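Long-range contacts in ribose-phosphate pyrophosphokinase (Thermus thermophilus, PDB 7PN0), which catalyses the transfer of a diphosphate group from ATP to ribose 5-phosphate, making phosphoribosyl diphosphate (PRPP) for nucleotide synthesis: residues Leu124-His129 with Leu144-Val149; Ala268-Cys273 with Leu284-Leu289; Phe53-Phe58 with Val87-Ser92. All blocks are in the same frame, centred on the assembly; numbering follows the deposited sequence.

Contact 1. Residues Leu124-His129 with Leu144-Val149. With ADP (adenosine-5'-diphosphate), chain C; SO4 (sulfate ion), chain F.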
loop_
_atom_site.group_PDB
_atom_site.type_symbol
_atom_site.label_atom_id
_atom_site.label_comp_id
_atom_site.label_asym_id
_atom_site.label_seq_id
_atom_site.Cartn_x
_atom_site.Cartn_y
_atom_site.Cartn_z
ATOM N N LEU A 124 -5.352 -20.823 5.425
ATOM C CA LEU A 124 -6.187 -21.986 5.831
ATOM C C LEU A 124 -5.654 -22.445 7.177
ATOM O O LEU A 124 -4.461 -22.748 7.228
ATOM C CB LEU A 124 -6.101 -23.112 4.784
ATOM C CG LEU A 124 -6.830 -24.410 5.157
ATOM C CD1 LEU A 124 -8.293 -24.130 5.424
ATOM C CD2 LEU A 124 -6.613 -25.481 4.081
ATOM N N THR A 125 -6.495 -22.453 8.215
ATOM C CA THR A 125 -6.014 -22.743 9.577
ATOM C C THR A 125 -7.100 -23.501 10.321
ATOM O O THR A 125 -8.205 -23.609 9.823
ATOM C CB THR A 125 -5.512 -21.470 10.275
ATOM O OG1 THR A 125 -4.885 -21.785 11.511
ATOM C CG2 THR A 125 -6.586 -20.444 10.553
ATOM N N MET A 126 -6.804 -23.890 11.550
ATOM C CA MET A 126 -7.774 -24.666 12.359
ATOM C C MET A 126 -7.679 -24.184 13.800
ATOM O O MET A 126 -6.578 -23.938 14.272
ATOM C CB MET A 126 -7.523 -26.167 12.265
ATOM C CG MET A 126 -8.387 -26.994 13.208
ATOM S SD MET A 126 -8.110 -28.789 12.953
ATOM C CE MET A 126 -9.149 -29.085 11.534
ATOM N N THR A 127 -8.813 -24.096 14.459
ATOM C CA THR A 127 -8.890 -23.771 15.899
ATOM C C THR A 127 -7.921 -22.628 16.256
ATOM O O THR A 127 -6.981 -22.824 17.086
ATOM C CB THR A 127 -8.694 -25.025 16.757
ATOM O OG1 THR A 127 -9.539 -26.083 16.288
ATOM C CG2 THR A 127 -8.985 -24.725 18.212
ATOM N N LEU A 128 -8.197 -21.413 15.793
ATOM C CA LEU A 128 -7.485 -20.203 16.301
ATOM C C LEU A 128 -7.749 -20.046 17.790
ATOM O O LEU A 128 -8.855 -20.355 18.236
ATOM C CB LEU A 128 -7.954 -18.966 15.563
ATOM C CG LEU A 128 -7.486 -18.924 14.125
ATOM C CD1 LEU A 128 -8.217 -17.834 13.392
ATOM C CD2 LEU A 128 -5.977 -18.731 14.056
ATOM N N HIS A 129 -6.732 -19.654 18.537
ATOM C CA HIS A 129 -6.813 -19.470 20.006
ATOM C C HIS A 129 -7.980 -18.548 20.357
ATOM O O HIS A 129 -8.713 -18.836 21.314
ATOM C CB HIS A 129 -5.499 -18.900 20.534
ATOM C CG HIS A 129 -5.592 -18.596 21.989
ATOM N ND1 HIS A 129 -5.692 -19.617 22.944
ATOM C CD2 HIS A 129 -5.690 -17.418 22.653
ATOM C CE1 HIS A 129 -5.797 -19.051 24.141
ATOM N NE2 HIS A 129 -5.777 -17.711 23.993
ATOM N N LEU A 144 -10.984 -23.673 9.919
ATOM C CA LEU A 144 -11.632 -25.002 10.103
ATOM C C LEU A 144 -11.882 -25.222 11.601
ATOM O O LEU A 144 -11.043 -24.825 12.432
ATOM C CB LEU A 144 -10.707 -26.085 9.546
ATOM C CG LEU A 144 -10.366 -26.015 8.064
ATOM C CD1 LEU A 144 -9.473 -27.167 7.653
ATOM C CD2 LEU A 144 -11.601 -25.958 7.191
ATOM N N SER A 145 -12.968 -25.922 11.923
ATOM C CA SER A 145 -13.306 -26.361 13.290
ATOM C C SER A 145 -12.901 -27.828 13.495
ATOM O O SER A 145 -13.147 -28.649 12.564
ATOM C CB SER A 145 -14.766 -26.203 13.515
ATOM O OG SER A 145 -15.112 -26.697 14.803
ATOM N N ALA A 146 -12.351 -28.135 14.662
ATOM C CA ALA A 146 -12.078 -29.518 15.145
ATOM C C ALA A 146 -13.295 -30.083 15.874
ATOM O O ALA A 146 -13.229 -31.263 16.253
ATOM C CB ALA A 146 -10.886 -29.559 16.047
ATOM N N GLU A 147 -14.372 -29.312 16.028
ATOM C CA GLU A 147 -15.559 -29.779 16.787
ATOM C C GLU A 147 -16.000 -31.173 16.318
ATOM O O GLU A 147 -16.185 -32.052 17.146
ATOM C CB GLU A 147 -16.737 -28.816 16.654
ATOM C CG GLU A 147 -16.695 -27.621 17.603
ATOM C CD GLU A 147 -17.971 -26.785 17.540
ATOM O OE1 GLU A 147 -19.035 -27.332 17.179
ATOM O OE2 GLU A 147 -17.897 -25.593 17.857
ATOM N N PRO A 148 -16.263 -31.434 15.011
ATOM C CA PRO A 148 -16.771 -32.747 14.607
ATOM C C PRO A 148 -15.767 -33.874 14.906
ATOM O O PRO A 148 -16.192 -34.944 15.338
ATOM C CB PRO A 148 -17.055 -32.587 13.105
ATOM C CG PRO A 148 -17.236 -31.084 12.937
ATOM C CD PRO A 148 -16.235 -30.492 13.890
ATOM N N VAL A 149 -14.456 -33.630 14.733
ATOM C CA VAL A 149 -13.462 -34.725 14.873
ATOM C C VAL A 149 -13.330 -35.042 16.367
ATOM O O VAL A 149 -13.189 -36.258 16.723
ATOM C CB VAL A 149 -12.110 -34.375 14.218
ATOM C CG1 VAL A 149 -11.017 -35.336 14.650
ATOM C CG2 VAL A 149 -12.202 -34.387 12.688
HETATM P PB ADP C . -5.750 -16.746 27.347
HETATM O O1B ADP C . -7.215 -17.081 27.035
HETATM O O2B ADP C . -5.000 -16.236 26.138
HETATM O O3B ADP C . -4.968 -17.789 28.121
HETATM P PA ADP C . -4.744 -14.506 28.588
HETATM O O1A ADP C . -4.629 -13.653 27.362
HETATM O O2A ADP C . -4.950 -13.830 29.901
HETATM O O3A ADP C . -5.929 -15.544 28.385
HETATM O "O5'" ADP C . -3.493 -15.542 28.665
HETATM C "C5'" ADP C . -2.292 -15.318 27.866
HETATM C "C4'" ADP C . -1.040 -15.671 28.648
HETATM O "O4'" ADP C . -0.138 -16.392 27.757
HETATM C "C3'" ADP C . -0.208 -14.491 29.177
HETATM O "O3'" ADP C . -0.933 -13.275 29.340
HETATM C "C2'" ADP C . 0.714 -14.207 27.997
HETATM O "O2'" ADP C . 1.887 -13.572 28.432
HETATM C "C1'" ADP C . 0.974 -15.602 27.432
HETATM N N9 ADP C . 1.152 -15.612 25.978
HETATM C C8 ADP C . 0.920 -14.584 25.084
HETATM N N7 ADP C . 1.221 -14.889 23.839
HETATM C C5 ADP C . 1.694 -16.190 23.922
HETATM C C6 ADP C . 2.185 -17.082 22.957
HETATM N N6 ADP C . 2.238 -16.782 21.660
HETATM N N1 ADP C . 2.588 -18.319 23.363
HETATM C C2 ADP C . 2.487 -18.610 24.667
HETATM N N3 ADP C . 2.025 -17.857 25.659
HETATM C C4 ADP C . 1.660 -16.639 25.232
HETATM S S SO4 F . -12.970 -24.923 17.168
HETATM O O1 SO4 F . -14.126 -24.700 16.335
HETATM O O2 SO4 F . -12.149 -25.928 16.525
HETATM O O3 SO4 F . -13.383 -25.417 18.503
HETATM O O4 SO4 F . -12.218 -23.721 17.288
#

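Contact 2. Residues Ala268-Cys273 with Leu284-Leu289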
loop_
_atom_site.group_PDB
_atom_site.type_symbol
_atom_site.label_atom_id
_atom_site.label_comp_id
_atom_site.label_asym_id
_atom_site.label_seq_id
_atom_site.Cartn_x
_atom_site.Cartn_y
_atom_site.Cartn_z
ATOM N N ALA A 268 -6.273 -36.894 23.812
ATOM C CA ALA A 268 -6.357 -36.932 22.342
ATOM C C ALA A 268 -6.134 -35.513 21.821
ATOM O O ALA A 268 -6.663 -34.561 22.426
ATOM C CB ALA A 268 -7.690 -37.474 21.909
ATOM N N ALA A 269 -5.431 -35.409 20.700
ATOM C CA ALA A 269 -5.209 -34.136 19.990
ATOM C C ALA A 269 -5.084 -34.464 18.518
ATOM O O ALA A 269 -4.848 -35.646 18.184
ATOM C CB ALA A 269 -4.010 -33.457 20.545
ATOM N N THR A 270 -5.277 -33.478 17.644
ATOM C CA THR A 270 -5.107 -33.707 16.202
ATOM C C THR A 270 -3.601 -33.736 15.892
ATOM O O THR A 270 -2.724 -33.560 16.816
ATOM C CB THR A 270 -5.851 -32.642 15.377
ATOM O OG1 THR A 270 -5.014 -31.478 15.429
ATOM C CG2 THR A 270 -7.269 -32.412 15.840
ATOM N N ASP A 271 -3.298 -33.843 14.608
ATOM C CA ASP A 271 -1.913 -33.857 14.107
ATOM C C ASP A 271 -1.614 -32.494 13.473
ATOM O O ASP A 271 -0.719 -32.425 12.637
ATOM C CB ASP A 271 -1.657 -35.051 13.182
ATOM C CG ASP A 271 -2.660 -35.287 12.060
ATOM O OD1 ASP A 271 -3.632 -34.515 11.940
ATOM O OD2 ASP A 271 -2.457 -36.266 11.298
ATOM N N THR A 272 -2.307 -31.419 13.855
ATOM C CA THR A 272 -1.881 -30.054 13.397
ATOM C C THR A 272 -0.401 -29.842 13.761
ATOM O O THR A 272 0.345 -29.148 13.014
ATOM C CB THR A 272 -2.728 -28.923 14.006
ATOM O OG1 THR A 272 -2.712 -29.042 15.419
ATOM C CG2 THR A 272 -4.159 -28.870 13.537
ATOM N N CYS A 273 0.009 -30.390 14.904
ATOM C CA CYS A 273 1.402 -30.480 15.376
ATOM C C CYS A 273 1.803 -31.942 15.340
ATOM O O CYS A 273 0.967 -32.812 15.588
ATOM C CB CYS A 273 1.535 -29.992 16.812
ATOM S SG CYS A 273 0.896 -28.304 17.004
ATOM N N LEU A 284 -5.842 -37.723 16.478
ATOM C CA LEU A 284 -7.077 -37.570 15.687
ATOM C C LEU A 284 -6.653 -36.858 14.396
ATOM O O LEU A 284 -6.394 -35.626 14.423
ATOM C CB LEU A 284 -8.125 -36.750 16.453
ATOM C CG LEU A 284 -8.343 -37.093 17.932
ATOM C CD1 LEU A 284 -9.328 -36.113 18.565
ATOM C CD2 LEU A 284 -8.835 -38.545 18.099
ATOM N N THR A 285 -6.489 -37.590 13.309
ATOM C CA THR A 285 -5.891 -36.988 12.093
ATOM C C THR A 285 -6.872 -35.968 11.485
ATOM O O THR A 285 -8.080 -36.216 11.426
ATOM C CB THR A 285 -5.388 -38.028 11.096
ATOM O OG1 THR A 285 -4.719 -37.189 10.149
ATOM C CG2 THR A 285 -6.471 -38.873 10.468
ATOM N N VAL A 286 -6.349 -34.818 11.070
ATOM C CA VAL A 286 -7.143 -33.788 10.353
ATOM C C VAL A 286 -6.580 -33.652 8.942
ATOM O O VAL A 286 -7.031 -32.756 8.227
ATOM C CB VAL A 286 -7.153 -32.449 11.119
ATOM C CG1 VAL A 286 -8.006 -32.551 12.373
ATOM C CG2 VAL A 286 -5.757 -31.993 11.458
ATOM N N ALA A 287 -5.671 -34.523 8.521
ATOM C CA ALA A 287 -5.197 -34.521 7.111
ATOM C C ALA A 287 -6.372 -34.613 6.133
ATOM O O ALA A 287 -6.449 -33.850 5.155
ATOM C CB ALA A 287 -4.185 -35.637 6.915
ATOM N N PRO A 288 -7.382 -35.500 6.337
ATOM C CA PRO A 288 -8.489 -35.585 5.391
ATOM C C PRO A 288 -9.354 -34.322 5.330
ATOM O O PRO A 288 -9.794 -33.946 4.281
ATOM C CB PRO A 288 -9.343 -36.774 5.872
ATOM C CG PRO A 288 -8.352 -37.588 6.715
ATOM C CD PRO A 288 -7.436 -36.551 7.373
ATOM N N LEU A 289 -9.547 -33.666 6.462
ATOM C CA LEU A 289 -10.339 -32.416 6.492
ATOM C C LEU A 289 -9.545 -31.297 5.826
ATOM O O LEU A 289 -10.123 -30.550 5.027
ATOM C CB LEU A 289 -10.709 -32.048 7.920
ATOM C CG LEU A 289 -11.584 -30.794 8.040
ATOM C CD1 LEU A 289 -12.861 -30.910 7.205
ATOM C CD2 LEU A 289 -11.894 -30.503 9.481
#

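Contact 3. Residues Phe53-Phe58 with Val87-Ser92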
loop_
_atom_site.group_PDB
_atom_site.type_symbol
_atom_site.label_atom_id
_atom_site.label_comp_id
_atom_site.label_asym_id
_atom_site.label_seq_id
_atom_site.Cartn_x
_atom_site.Cartn_y
_atom_site.Cartn_z
ATOM N N PHE A 53 -0.256 -24.235 -2.245
ATOM C CA PHE A 53 -0.634 -24.384 -0.829
ATOM C C PHE A 53 0.623 -24.814 -0.081
ATOM O O PHE A 53 1.272 -25.869 -0.386
ATOM C CB PHE A 53 -1.753 -25.426 -0.680
ATOM C CG PHE A 53 -3.053 -24.989 -1.287
ATOM C CD1 PHE A 53 -3.274 -25.072 -2.650
ATOM C CD2 PHE A 53 -4.016 -24.359 -0.507
ATOM C CE1 PHE A 53 -4.444 -24.597 -3.221
ATOM C CE2 PHE A 53 -5.196 -23.898 -1.081
ATOM C CZ PHE A 53 -5.405 -24.030 -2.435
ATOM N N ILE A 54 0.989 -24.052 0.928
ATOM C CA ILE A 54 2.270 -24.335 1.628
ATOM C C ILE A 54 1.893 -24.638 3.051
ATOM O O ILE A 54 1.298 -23.760 3.685
ATOM C CB ILE A 54 3.269 -23.188 1.529
ATOM C CG1 ILE A 54 3.661 -22.888 0.094
ATOM C CG2 ILE A 54 4.473 -23.392 2.428
ATOM C CD1 ILE A 54 4.015 -21.435 -0.066
ATOM N N VAL A 55 2.236 -25.830 3.522
ATOM C CA VAL A 55 1.893 -26.277 4.903
ATOM C C VAL A 55 3.032 -25.947 5.883
ATOM O O VAL A 55 4.177 -26.445 5.760
ATOM C CB VAL A 55 1.555 -27.779 4.916
ATOM C CG1 VAL A 55 1.070 -28.250 6.257
ATOM C CG2 VAL A 55 0.520 -28.122 3.855
ATOM N N GLN A 56 2.694 -25.263 6.960
ATOM C CA GLN A 56 3.663 -25.015 8.069
ATOM C C GLN A 56 2.902 -24.753 9.354
ATOM O O GLN A 56 2.041 -23.861 9.356
ATOM C CB GLN A 56 4.566 -23.831 7.744
ATOM C CG GLN A 56 5.701 -23.685 8.742
ATOM C CD GLN A 56 6.893 -24.508 8.330
ATOM O OE1 GLN A 56 6.831 -25.736 8.205
ATOM N NE2 GLN A 56 7.986 -23.826 8.071
ATOM N N SER A 57 3.207 -25.514 10.418
ATOM C CA SER A 57 2.682 -25.257 11.780
ATOM C C SER A 57 3.752 -24.530 12.588
ATOM O O SER A 57 4.963 -24.713 12.323
ATOM C CB SER A 57 2.200 -26.516 12.460
ATOM O OG SER A 57 0.964 -26.898 11.912
ATOM N N PHE A 58 3.313 -23.729 13.565
ATOM C CA PHE A 58 4.187 -22.913 14.430
ATOM C C PHE A 58 4.609 -23.754 15.631
ATOM O O PHE A 58 4.148 -23.506 16.742
ATOM C CB PHE A 58 3.453 -21.644 14.853
ATOM C CG PHE A 58 3.440 -20.571 13.808
ATOM C CD1 PHE A 58 2.796 -20.757 12.596
ATOM C CD2 PHE A 58 4.123 -19.385 14.011
ATOM C CE1 PHE A 58 2.849 -19.797 11.596
ATOM C CE2 PHE A 58 4.131 -18.410 13.018
ATOM C CZ PHE A 58 3.442 -18.603 11.843
ATOM N N VAL A 87 -1.074 -22.533 4.437
ATOM C CA VAL A 87 -1.781 -23.557 5.244
ATOM C C VAL A 87 -1.043 -23.665 6.573
ATOM O O VAL A 87 0.075 -24.170 6.618
ATOM C CB VAL A 87 -1.903 -24.895 4.514
ATOM C CG1 VAL A 87 -2.679 -25.863 5.369
ATOM C CG2 VAL A 87 -2.559 -24.707 3.149
ATOM N N ILE A 88 -1.666 -23.165 7.616
ATOM C CA ILE A 88 -1.048 -23.019 8.957
ATOM C C ILE A 88 -1.950 -23.795 9.886
ATOM O O ILE A 88 -2.862 -23.232 10.488
ATOM C CB ILE A 88 -0.936 -21.542 9.397
ATOM C CG1 ILE A 88 -0.200 -20.717 8.343
ATOM C CG2 ILE A 88 -0.284 -21.475 10.762
ATOM C CD1 ILE A 88 -0.171 -19.227 8.662
ATOM N N PRO A 89 -1.723 -25.110 10.039
ATOM C CA PRO A 89 -2.632 -25.928 10.843
ATOM C C PRO A 89 -2.649 -25.488 12.307
ATOM O O PRO A 89 -3.734 -25.424 12.866
ATOM C CB PRO A 89 -2.116 -27.361 10.659
ATOM C CG PRO A 89 -1.352 -27.301 9.392
ATOM C CD PRO A 89 -0.712 -25.918 9.335
ATOM N N TYR A 90 -1.504 -25.102 12.867
ATOM C CA TYR A 90 -1.429 -24.545 14.233
ATOM C C TYR A 90 -0.731 -23.183 14.197
ATOM O O TYR A 90 0.444 -23.136 13.947
ATOM C CB TYR A 90 -0.700 -25.459 15.200
ATOM C CG TYR A 90 -0.483 -24.881 16.584
ATOM C CD1 TYR A 90 -1.518 -24.282 17.288
ATOM C CD2 TYR A 90 0.775 -24.872 17.168
ATOM C CE1 TYR A 90 -1.307 -23.704 18.539
ATOM C CE2 TYR A 90 1.006 -24.316 18.420
ATOM C CZ TYR A 90 -0.040 -23.718 19.101
ATOM O OH TYR A 90 0.165 -23.207 20.349
ATOM N N PHE A 91 -1.480 -22.144 14.522
ATOM C CA PHE A 91 -0.998 -20.749 14.540
ATOM C C PHE A 91 -0.803 -20.377 16.011
ATOM O O PHE A 91 -1.730 -19.840 16.622
ATOM C CB PHE A 91 -1.964 -19.819 13.817
ATOM C CG PHE A 91 -1.484 -18.400 13.740
ATOM C CD1 PHE A 91 -0.126 -18.092 13.635
ATOM C CD2 PHE A 91 -2.376 -17.349 13.805
ATOM C CE1 PHE A 91 0.312 -16.787 13.527
ATOM C CE2 PHE A 91 -1.926 -16.035 13.714
ATOM C CZ PHE A 91 -0.590 -15.757 13.554
ATOM N N SER A 92 0.366 -20.733 16.544
ATOM C CA SER A 92 0.676 -20.580 17.997
ATOM C C SER A 92 0.485 -19.121 18.407
ATOM O O SER A 92 -0.003 -18.856 19.539
ATOM C CB SER A 92 2.063 -21.056 18.292
ATOM O OG SER A 92 3.067 -20.212 17.724
#

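Contact 1. Residues Leu124-His129 with Leu144-Val149
Met126 leaves its backbone with CG anti to N and turns at its last torsion (chi3 -81°), which sets CE 3.9 Å from CB of Leu144. The two side chains lie on the same side of the sheet and cross at about a right angle, while the sulfur of Met126 faces the methyl of Ala146. In Thr127, chi1 of -49° puts OG1 beside the backbone N, and from there it donates to sulfate O2 at 2.6 Å. Ala146 N reaches that same O2 at 2.9 Å, so one oxygen is gripped from both segments. Ser145 OG donates to sulfate O1 at 2.7 Å and in turn accepts from Glu147 N, a capping bond at the start of helix 147-157. The sulfate probably came from the crystallisation liquor; Arg175 NE also binds it, consistent with a small anion-binding spot. Behind these groups the backbones pair as parallel strands: Leu144 N gives to Thr125 O at 2.8 Å, and Leu144 O accepts from Thr127 N at 3.1 Å. Leu124 adds CD1, which rests 3.8 Å from CG of Leu144. Beyond the paired part the chain runs on to His129, whose NE2 donates to O2B of ADP at 2.7 Å, with the beta-phosphorus in the plane of the ring at its edge. Asp219 OD2 bonds the other ring nitrogen, which fixes how the imidazole is turned. Strand 122-126 thus delivers a ligand-pocket residue from its C-terminal end, as is common in parallel alpha/beta folds. Within this chain strand 141-144 is the outermost on this side of its sheet, and strand 83-88 flanks 122-126 on the other. Helix 287-299 packs over Leu124 and Met126 through Phe290, and Arg182 of helix 173-183 forms a salt bridge with Glu147.

Contact 2. Residues Ala268-Cys273 with Leu284-Leu289
Ala268-Thr272 and Leu284-Ala287 run nearly the same way, 20° apart, where strand 266-270 lies beside strand 281-284, an outermost strand of the mixed sheet in this PRTase-like protein. Leu284 N donates to Ala269 O at 2.9 Å, and past that bond each chain makes an ST turn. In the first, Thr270 OG1 accepts from Thr272 N at 3.1 Å, and it is also hydrogen-bonded to Thr247 O. In the second, Thr285 OG1 accepts from Ala287 N at 3.3 Å, just as helix 287-299 begins with Val286 at its N-cap. Asp271 ties the two turns together. Its CG sits between the backbone N and the carbonyl carbon (chi1 50°), a crowded position that brings the carboxylate across to the neighbouring chain. OD2 accepts from Thr285 OG1 at 2.7 Å, the two side chains lying side by side and pointing the same way. OD1 accepts from Val286 N at 2.9 Å. Both donors come in on the syn sides of the carboxylate, each 23° out of its plane, so the group is held at both oxygens and cannot easily turn. Sitting at the N-terminal end of a helix, the carboxylate would be expected to favour its charged form. Thr285 is exposed to solvent; the other side-chain contacts are mainly apolar. Ala268 CB touches CD1 of Leu284, and Leu284 goes on to meet Val149 and Tyr153 of helix 147-157. Thr270 and Val286 cross at about a right angle, with CG2 of Thr270 3.5 Å from CG1 of Val286. The other branch of that valine passes beside the carboxylate: CG2 of Val286 lies 3.3 Å from OD1 of Asp271, the oxygen its own backbone N is bonded to.

Contact 3. Residues Phe53-Phe58 with Val87-Ser92
Phe53-Phe58 and Val87-Ser92 run as parallel neighbours, 10° apart, with Val87 N giving to Ile54 O and Gln56 N to Val87 O at 2.9 Å. Pro89 has no N-H to offer, and Ser57 takes up the next one: its OG accepts from Tyr90 N at 3.2 Å in a rather bent bond, and is also hydrogen-bonded to Thr272 O. Phe58 N then returns to Tyr90 O at 3.0 Å, nearly straight. Val87 puts CG2 at the edge of the Phe53 ring, in its plane, 4.0 Å from CD2. On the same side of the sheet, Val55 meets CB of Val87 through CG2 and CG of Pro89 through CG1. Phe58 carries the far end, its CG beside the backbone N and anti to the carbonyl carbon (chi1 -80°). Phe91 turns an edge onto the face of that ring, with CD1 3.9 Å above the centre and the planes at 71°, a T-shaped pair. Ile88 CG2 comes obliquely to CE1 of Phe58 at 3.7 Å, and Leu66 and Ile111 of flanking helices touch the same ring. Ser92 OG bonds Asn38 of the second subunit. Strand 51-55, helix 62-78 and strand 83-88 form a beta-alpha-beta unit, and the loop after strand 83-88 leads, in Ser92, to the ADP pocket at a subunit boundary.

All three contacts join neighbouring strands near their ends and continue into the loops beyond, and all are largely buried. Contact 3 is wholly so, and contact 2 alone reaches an exposed residue, Thr285. Contacts 1 and 3 share one sheet, joined by Thr125 OG1 and Ile88 O; contact 2 belongs to the other sheet. Met126 links contact 1 to contact 2, its CE meeting Val286 and Leu289. Their chemistry varies with place: contact 3, inside its sheet, relies on aromatic and aliphatic packing; contacts 1 and 2, each at an outer strand, add polar groups, one meeting a sulfate and the other setting a carboxylate at a helix start. Contacts 1 and 3 each send a residue to an ADP pocket.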